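Local coordinates for protein Vpx (Simian immunodeficiency virus, PDB 4CC9) that redirects the host CUL4A-DDB1 ubiquitin ligase, through direct binding to DCAF1, so that the restriction factor SAMHD1 is degraded by the proteasome, at residues P17-E23 against P110-P114. Coordinates in Å, arbitrary orientation, origin at the centre of the assembly. Residues are numbered along the deposited sequence.
Sequences PGNSGEE and PPPPP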
ATOM      1  N   PRO B  17      15.829  -9.508 -11.797  1.00 26.66           N
ATOM      2  CA  PRO B  17      16.076  -8.232 -12.479  1.00 27.89           C
ATOM      3  C   PRO B  17      14.773  -7.534 -12.841  1.00 26.28           C
ATOM      4  O   PRO B  17      13.777  -8.209 -13.117  1.00 24.31           O
ATOM      5  CB  PRO B  17      16.826  -8.642 -13.758  1.00 30.50           C
ATOM      6  CG  PRO B  17      16.634 -10.140 -13.891  1.00 25.38           C
ATOM      7  CD  PRO B  17      16.393 -10.667 -12.517  1.00 25.97           C
ATOM      8  N   GLY B  18      14.786  -6.202 -12.836  1.00 22.11           N
ATOM      9  CA  GLY B  18      13.614  -5.421 -13.176  1.00 17.50           C
ATOM     10  C   GLY B  18      13.092  -5.614 -14.587  1.00 16.46           C
ATOM     11  O   GLY B  18      13.860  -5.886 -15.508  1.00 26.09           O
ATOM     12  N   ASN B  19      11.784  -5.443 -14.767  1.00 19.34           N
ATOM     13  CA  ASN B  19      11.176  -5.549 -16.094  1.00 22.24           C
ATOM     14  C   ASN B  19      10.712  -4.208 -16.693  1.00 26.14           C
ATOM     15  O   ASN B  19      10.252  -4.166 -17.850  1.00 25.81           O
ATOM     16  CB  ASN B  19      10.008  -6.540 -16.062  1.00 16.92           C
ATOM     17  CG  ASN B  19       8.829  -6.036 -15.233  1.00 22.04           C
ATOM     18  OD1 ASN B  19       8.832  -4.916 -14.714  1.00 32.88           O
ATOM     19  ND2 ASN B  19       7.806  -6.847 -15.139  1.00 17.01           N
ATOM     20  N   SER B  20      10.823  -3.124 -15.920  1.00 17.76           N
ATOM     21  CA  SER B  20      10.351  -1.807 -16.387  1.00 22.43           C
ATOM     22  C   SER B  20      11.047  -1.378 -17.674  1.00 22.19           C
ATOM     23  O   SER B  20      10.413  -0.827 -18.590  1.00 23.96           O
ATOM     24  CB  SER B  20      10.540  -0.725 -15.316  1.00 18.32           C
ATOM     25  OG  SER B  20       9.748  -0.982 -14.173  1.00 24.09           O
ATOM     26  N   GLY B  21      12.347  -1.648 -17.745  1.00 15.85           N
ATOM     27  CA  GLY B  21      13.133  -1.319 -18.922  1.00 12.75           C
ATOM     28  C   GLY B  21      12.800  -2.188 -20.122  1.00 25.76           C
ATOM     29  O   GLY B  21      13.262  -1.896 -21.230  1.00 26.89           O
ATOM     30  N   GLU B  22      12.003  -3.245 -19.915  1.00 18.12           N
ATOM     31  CA  GLU B  22      11.659  -4.155 -21.016  1.00 23.07           C
ATOM     32  C   GLU B  22      10.429  -3.692 -21.819  1.00 25.52           C
ATOM     33  O   GLU B  22      10.134  -4.228 -22.885  1.00 20.10           O
ATOM     34  CB  GLU B  22      11.479  -5.599 -20.518  1.00 19.55           C
ATOM     35  CG  GLU B  22      12.709  -6.201 -19.845  1.00 29.73           C
ATOM     36  CD  GLU B  22      13.984  -6.099 -20.702  1.00 43.91           C
ATOM     37  OE1 GLU B  22      13.975  -6.588 -21.853  1.00 51.08           O
ATOM     38  OE2 GLU B  22      14.999  -5.535 -20.225  1.00 45.00           O
ATOM     39  N   GLU B  23       9.715  -2.690 -21.315  1.00 21.47           N
ATOM     40  CA  GLU B  23       8.671  -2.055 -22.110  1.00 17.20           C
ATOM     41  C   GLU B  23       9.339  -1.388 -23.332  1.00 23.96           C
ATOM     42  O   GLU B  23      10.481  -0.896 -23.217  1.00 18.88           O
ATOM     43  CB  GLU B  23       7.919  -1.038 -21.243  1.00 19.38           C
ATOM     44  CG  GLU B  23       6.943  -0.125 -21.982  1.00 29.14           C
ATOM     45  CD  GLU B  23       6.016   0.676 -21.042  1.00 42.27           C
ATOM     46  OE1 GLU B  23       6.505   1.608 -20.360  1.00 43.81           O
ATOM     47  OE2 GLU B  23       4.794   0.383 -20.991  1.00 43.11           O
ATOM     48  N   PRO B 110       1.896  -6.853 -17.822  1.00 43.92           N
ATOM     49  CA  PRO B 110       3.277  -6.439 -17.558  1.00 40.39           C
ATOM     50  C   PRO B 110       4.198  -6.837 -18.713  1.00 38.48           C
ATOM     51  O   PRO B 110       3.921  -7.832 -19.381  1.00 34.60           O
ATOM     52  CB  PRO B 110       3.653  -7.238 -16.295  1.00 33.22           C
ATOM     53  CG  PRO B 110       2.533  -8.219 -16.057  1.00 32.42           C
ATOM     54  CD  PRO B 110       1.576  -8.149 -17.201  1.00 43.55           C
ATOM     55  N   PRO B 111       5.278  -6.071 -18.943  1.00 25.58           N
ATOM     56  CA  PRO B 111       6.257  -6.425 -19.985  1.00 26.26           C
ATOM     57  C   PRO B 111       7.015  -7.657 -19.526  1.00 27.67           C
ATOM     58  O   PRO B 111       7.019  -7.914 -18.321  1.00 29.96           O
ATOM     59  CB  PRO B 111       7.193  -5.206 -20.022  1.00 20.29           C
ATOM     60  CG  PRO B 111       7.051  -4.555 -18.662  1.00 16.75           C
ATOM     61  CD  PRO B 111       5.681  -4.893 -18.144  1.00 15.59           C
ATOM     62  N   PRO B 112       7.654  -8.393 -20.451  1.00 26.55           N
ATOM     63  CA  PRO B 112       8.314  -9.654 -20.085  1.00 24.11           C
ATOM     64  C   PRO B 112       9.581  -9.431 -19.256  1.00 25.30           C
ATOM     65  O   PRO B 112      10.172  -8.352 -19.321  1.00 27.61           O
ATOM     66  CB  PRO B 112       8.735 -10.245 -21.449  1.00 23.33           C
ATOM     67  CG  PRO B 112       8.129  -9.352 -22.513  1.00 28.37           C
ATOM     68  CD  PRO B 112       7.921  -8.020 -21.853  1.00 27.27           C
ATOM     69  N   PRO B 113      10.026 -10.460 -18.518  1.00 22.32           N
ATOM     70  CA  PRO B 113      11.344 -10.344 -17.885  1.00 16.37           C
ATOM     71  C   PRO B 113      12.412 -10.173 -18.966  1.00 20.89           C
ATOM     72  O   PRO B 113      12.214 -10.613 -20.100  1.00 24.58           O
ATOM     73  CB  PRO B 113      11.554 -11.715 -17.225  1.00 16.23           C
ATOM     74  CG  PRO B 113      10.250 -12.440 -17.311  1.00 27.09           C
ATOM     75  CD  PRO B 113       9.473 -11.824 -18.437  1.00 26.45           C
ATOM     76  N   PRO B 114      13.538  -9.543 -18.625  1.00 18.19           N
ATOM     77  CA  PRO B 114      14.656  -9.564 -19.573  1.00 21.62           C
ATOM     78  C   PRO B 114      15.188 -11.003 -19.650  1.00 25.43           C
ATOM     79  O   PRO B 114      14.891 -11.795 -18.744  1.00 17.36           O
ATOM     80  CB  PRO B 114      15.689  -8.652 -18.905  1.00 15.48           C
ATOM     81  CG  PRO B 114      15.420  -8.805 -17.431  1.00 20.86           C
ATOM     82  CD  PRO B 114      13.916  -8.991 -17.306  1.00 20.49           C
TER
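Pro-114 and Pro-111, three positions apart, carry the largest buried areas here, 88 and 74 Å². Both point their CA-to-CB bonds toward residues 17-23, whereas Pro-112 and Pro-113 between them point away. Pro-114 sits against Pro-17 (CB to CG of Pro-114, 3.9 Å), the carbonyl of Gly-18 (O to CD of Pro-114, 3.6 Å) and the carboxylate of Glu-22 (OE2 to CB of Pro-114, 3.5 Å). Such three-residue spacing is that of a left-handed polyproline II helix, and the backbone angles of 110-114, phi -61 to -73° and psi 151 to 160°, fit it. Pro-111 packs on a short 3-10 turn, closed by the bond from Glu-22 N to Asn-19 O (2.9 Å); that same Asn-19 O lies 3.3 Å from CG of Pro-111. Glu-22, with 64 Å² covered, lays its CB 3.3 Å from O of Pro-112. These van der Waals contacts of proline rings with side chains and carbonyls join the loop preceding helix 25-43 to the C-terminal tail. Meanwhile Asn-19 OD1 and Ser-20 OG hydrogen-bond to the DCAF1 chain, and Glu-23 OE1 forms a salt bridge with a basic side chain of the SAMHD1 chain.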